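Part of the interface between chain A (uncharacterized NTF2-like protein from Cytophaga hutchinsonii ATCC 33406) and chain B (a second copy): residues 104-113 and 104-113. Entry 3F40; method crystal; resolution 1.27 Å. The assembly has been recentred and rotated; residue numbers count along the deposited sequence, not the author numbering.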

# COMPACT_ATOMS: atom_id res chain seq x y z
N VAL A 104 -2.72 6.16 4.44
CA VAL A 104 -2.85 6.06 2.98
C VAL A 104 -1.55 6.51 2.32
O VAL A 104 -0.92 7.46 2.74
CB VAL A 104 -4.13 6.82 2.47
CG1 VAL A 104 -4.03 8.29 2.66
CG2 VAL A 104 -4.41 6.45 1.02
N TYR A 105 -1.18 5.76 1.31
CA TYR A 105 0.10 5.89 0.61
C TYR A 105 -0.12 6.24 -0.84
O TYR A 105 -0.75 5.48 -1.56
CB TYR A 105 0.90 4.59 0.67
CG TYR A 105 1.20 4.05 2.03
CD1 TYR A 105 0.27 3.32 2.72
CD2 TYR A 105 2.45 4.25 2.60
CE1 TYR A 105 0.57 2.81 3.97
CE2 TYR A 105 2.76 3.73 3.81
CZ TYR A 105 1.80 3.02 4.52
OH TYR A 105 2.11 2.46 5.73
N PHE A 106 0.45 7.35 -1.27
CA PHE A 106 0.41 7.78 -2.65
C PHE A 106 1.30 8.97 -2.88
O PHE A 106 1.72 9.63 -1.93
CB PHE A 106 -1.02 8.08 -3.15
CG PHE A 106 -1.74 9.22 -2.45
CD1 PHE A 106 -2.54 8.96 -1.37
CD2 PHE A 106 -1.69 10.52 -2.95
CE1 PHE A 106 -3.24 9.97 -0.75
CE2 PHE A 106 -2.38 11.52 -2.31
CZ PHE A 106 -3.16 11.24 -1.22
N ASP A 107 1.56 9.24 -4.16
CA ASP A 107 2.33 10.42 -4.57
C ASP A 107 1.35 11.58 -4.78
O ASP A 107 0.54 11.54 -5.71
CB ASP A 107 3.09 10.11 -5.85
CG ASP A 107 3.79 11.32 -6.44
OD1 ASP A 107 3.81 12.39 -5.82
OD2 ASP A 107 4.32 11.13 -7.58
N PRO A 108 1.35 12.59 -3.90
CA PRO A 108 0.35 13.63 -4.04
C PRO A 108 0.72 14.75 -5.00
O PRO A 108 -0.08 15.67 -5.19
CB PRO A 108 0.32 14.21 -2.63
CG PRO A 108 1.79 14.14 -2.22
CD PRO A 108 2.25 12.81 -2.77
N ARG A 109 1.87 14.67 -5.64
CA ARG A 109 2.33 15.80 -6.46
C ARG A 109 1.34 16.24 -7.55
O ARG A 109 1.18 17.45 -7.78
CB ARG A 109 3.73 15.55 -7.03
CG ARG A 109 4.82 15.56 -6.00
CD ARG A 109 6.16 15.20 -6.58
NE ARG A 109 6.12 13.84 -7.10
CZ ARG A 109 7.01 13.30 -7.93
NH1 ARG A 109 8.02 14.01 -8.36
NH2 ARG A 109 6.84 12.06 -8.36
N PRO A 110 0.64 15.32 -8.22
CA PRO A 110 -0.30 15.75 -9.26
C PRO A 110 -1.39 16.67 -8.73
O PRO A 110 -2.01 17.42 -9.49
CB PRO A 110 -0.88 14.43 -9.76
CG PRO A 110 0.21 13.42 -9.47
CD PRO A 110 0.79 13.86 -8.18
N LEU A 111 -1.64 16.61 -7.42
CA LEU A 111 -2.71 17.42 -6.83
C LEU A 111 -2.34 18.90 -6.70
O LEU A 111 -3.22 19.75 -6.46
CB LEU A 111 -3.09 16.92 -5.44
CG LEU A 111 -3.53 15.47 -5.36
CD1 LEU A 111 -3.73 15.06 -3.91
CD2 LEU A 111 -4.81 15.28 -6.19
N PHE A 112 -1.06 19.21 -6.86
CA PHE A 112 -0.56 20.60 -6.65
C PHE A 112 -0.40 21.34 -7.96
O PHE A 112 -0.11 22.56 -7.98
CB PHE A 112 0.76 20.59 -5.90
CG PHE A 112 0.64 20.11 -4.48
CD1 PHE A 112 0.36 20.99 -3.44
CD2 PHE A 112 0.79 18.77 -4.18
CE1 PHE A 112 0.29 20.55 -2.16
CE2 PHE A 112 0.68 18.32 -2.88
CZ PHE A 112 0.43 19.21 -1.88
N GLU A 113 -0.57 20.57 -9.02
CA GLU A 113 -0.53 21.01 -10.41
C GLU A 113 0.74 20.52 -11.07
O GLU A 113 1.03 19.31 -11.08
CB GLU A 113 -0.66 22.53 -10.50
N VAL B 104 5.07 0.49 -6.26
CA VAL B 104 5.35 1.00 -4.91
C VAL B 104 4.69 2.37 -4.75
O VAL B 104 4.68 3.19 -5.65
CB VAL B 104 6.89 1.00 -4.60
CG1 VAL B 104 7.65 1.95 -5.45
CG2 VAL B 104 7.13 1.24 -3.12
N TYR B 105 4.12 2.55 -3.58
CA TYR B 105 3.29 3.71 -3.24
C TYR B 105 3.91 4.48 -2.08
O TYR B 105 4.07 3.93 -1.01
CB TYR B 105 1.88 3.29 -2.82
CG TYR B 105 1.11 2.49 -3.81
CD1 TYR B 105 1.30 1.14 -3.94
CD2 TYR B 105 0.15 3.10 -4.60
CE1 TYR B 105 0.56 0.40 -4.85
CE2 TYR B 105 -0.60 2.38 -5.48
CZ TYR B 105 -0.37 1.02 -5.62
OH TYR B 105 -1.15 0.27 -6.48
N PHE B 106 4.19 5.75 -2.30
CA PHE B 106 4.69 6.64 -1.28
C PHE B 106 4.73 8.07 -1.77
O PHE B 106 4.63 8.32 -2.97
CB PHE B 106 6.08 6.23 -0.75
CG PHE B 106 7.20 6.24 -1.77
CD1 PHE B 106 7.51 5.11 -2.47
CD2 PHE B 106 8.01 7.37 -1.93
CE1 PHE B 106 8.56 5.08 -3.36
CE2 PHE B 106 9.04 7.34 -2.84
CZ PHE B 106 9.32 6.19 -3.54
N ASP B 107 4.87 8.98 -0.82
CA ASP B 107 5.03 10.41 -1.12
C ASP B 107 6.52 10.70 -1.30
O ASP B 107 7.29 10.62 -0.34
CB ASP B 107 4.45 11.24 0.02
CG ASP B 107 4.70 12.72 -0.12
OD1 ASP B 107 5.22 13.17 -1.16
OD2 ASP B 107 4.36 13.43 0.87
N PRO B 108 6.98 10.97 -2.53
CA PRO B 108 8.41 11.14 -2.73
C PRO B 108 8.93 12.54 -2.45
O PRO B 108 10.13 12.78 -2.57
CB PRO B 108 8.55 10.87 -4.22
CG PRO B 108 7.27 11.51 -4.78
CD PRO B 108 6.22 11.13 -3.76
N ARG B 109 8.07 13.46 -2.04
CA ARG B 109 8.51 14.86 -1.91
C ARG B 109 9.73 15.07 -0.99
O ARG B 109 10.60 15.88 -1.32
CB ARG B 109 7.35 15.78 -1.52
CG ARG B 109 6.32 15.96 -2.61
CD ARG B 109 5.14 16.77 -2.15
NE ARG B 109 4.45 16.07 -1.06
CZ ARG B 109 3.57 16.62 -0.23
NH1 ARG B 109 3.25 17.89 -0.34
NH2 ARG B 109 3.04 15.88 0.73
N PRO B 110 9.84 14.35 0.12
CA PRO B 110 11.01 14.55 0.99
C PRO B 110 12.33 14.28 0.28
O PRO B 110 13.38 14.76 0.70
CB PRO B 110 10.77 13.55 2.12
CG PRO B 110 9.27 13.39 2.15
CD PRO B 110 8.86 13.45 0.73
N LEU B 111 12.29 13.50 -0.80
CA LEU B 111 13.52 13.14 -1.51
C LEU B 111 14.07 14.29 -2.36
O LEU B 111 15.23 14.23 -2.81
CB LEU B 111 13.29 11.95 -2.44
CG LEU B 111 12.78 10.69 -1.78
CD1 LEU B 111 12.46 9.63 -2.83
CD2 LEU B 111 13.81 10.19 -0.77
N PHE B 112 13.26 15.32 -2.57
CA PHE B 112 13.65 16.45 -3.46
C PHE B 112 14.18 17.63 -2.68
O PHE B 112 14.67 18.62 -3.26
CB PHE B 112 12.49 16.88 -4.33
CG PHE B 112 12.07 15.84 -5.34
CD1 PHE B 112 12.64 15.79 -6.60
CD2 PHE B 112 11.11 14.90 -5.01
CE1 PHE B 112 12.23 14.88 -7.51
CE2 PHE B 112 10.72 13.94 -5.92
CZ PHE B 112 11.28 13.93 -7.17
N GLU B 113 14.03 17.50 -1.37
CA GLU B 113 14.47 18.45 -0.36
C GLU B 113 13.29 19.17 0.24
O GLU B 113 12.35 18.53 0.75
CB GLU B 113 15.49 19.43 -0.95

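The two stretches are copies of one segment related by an exact two-fold axis, so every contact described in one direction recurs in the other. Each enters as a strand at residues 104-105, continues through an extended segment, and turns at P108 into residues 109-112, which have helical phi/psi without the regular bonds. Within each chain the turn is held by backbone hydrogen bonds, from L111(A) N to P108(A) O at 2.9 Å and from F112(A) N to R109(A) O at 3.0 Å. The backbones come closest near the axis, where like residues face each other: the CA atoms of F106(A) and F106(B) lie 4.6 Å apart, and those of D107(A) and D107(B) 4.4 Å.

Close as they are, the backbones do not pair as a sheet. F106(A) O lies 3.4 Å from D107(B) N, but the angle is too poor for a hydrogen bond, and F106(A) O and F106(B) O, also 3.4 Å apart, are both acceptors. No hydrogen bond or salt bridge crosses between the stretches; they are held by packing, which buries 488 Å² with both sides summed.

Y105 directs its CA-to-CB bond toward the partner. Y105(A) CB meets Y105(B) CB at 3.9 Å, and Y105(A) O approaches Y105(B) CB at 3.6 Å. With chi1 at m, the far end of each ring leads away, so it is the base of the side chain that fills the space near the axis. F106 does the reverse: its CA-to-CB bond points away, the nearest approach of its side chain, F106(A) CB to Y105(B) CD2, is 5.3 Å, and the buried ring lies farther off, so its contribution to the contact is made by its backbone.

D107 and R109 form a unit within each chain. D107(A) OD1 accepts hydrogen bonds from both R109(A) N and R109(A) NE, each at 3.0 Å, while D107(A) OD2 takes one from R109(A) NH2 at 2.8 Å in a salt bridge. A short acidic side chain suits this place because its two oxygens can meet the arginine side by side and still bind the backbone N at the start of the helical segment. The pairing offsets charge beside the interface and fixes the guanidinium in position.

That fixed guanidinium presents one face to the partner's proline: P108(B) CG lies over it, 3.5 Å from R109(A) NE. Proline suits this role, since its compact ring offers apolar carbon and its restricted phi favours the turn. P108 points toward the partner, with P108(A) CD 4.4 Å from P108(B) CD and 3.4 Å from D107(B) OD1.

Arginine also brings a long aliphatic stem. R109(A) CG packs 3.7 Å from R109(B) CG, and each arginine has 70 Å² covered, the most of any residue here. Farther out, R109(A) NH1 comes within 3.5 Å of F112(B) CZ, where the aromatic ring meets the guanidinium obliquely and extends the packing to a more exposed margin.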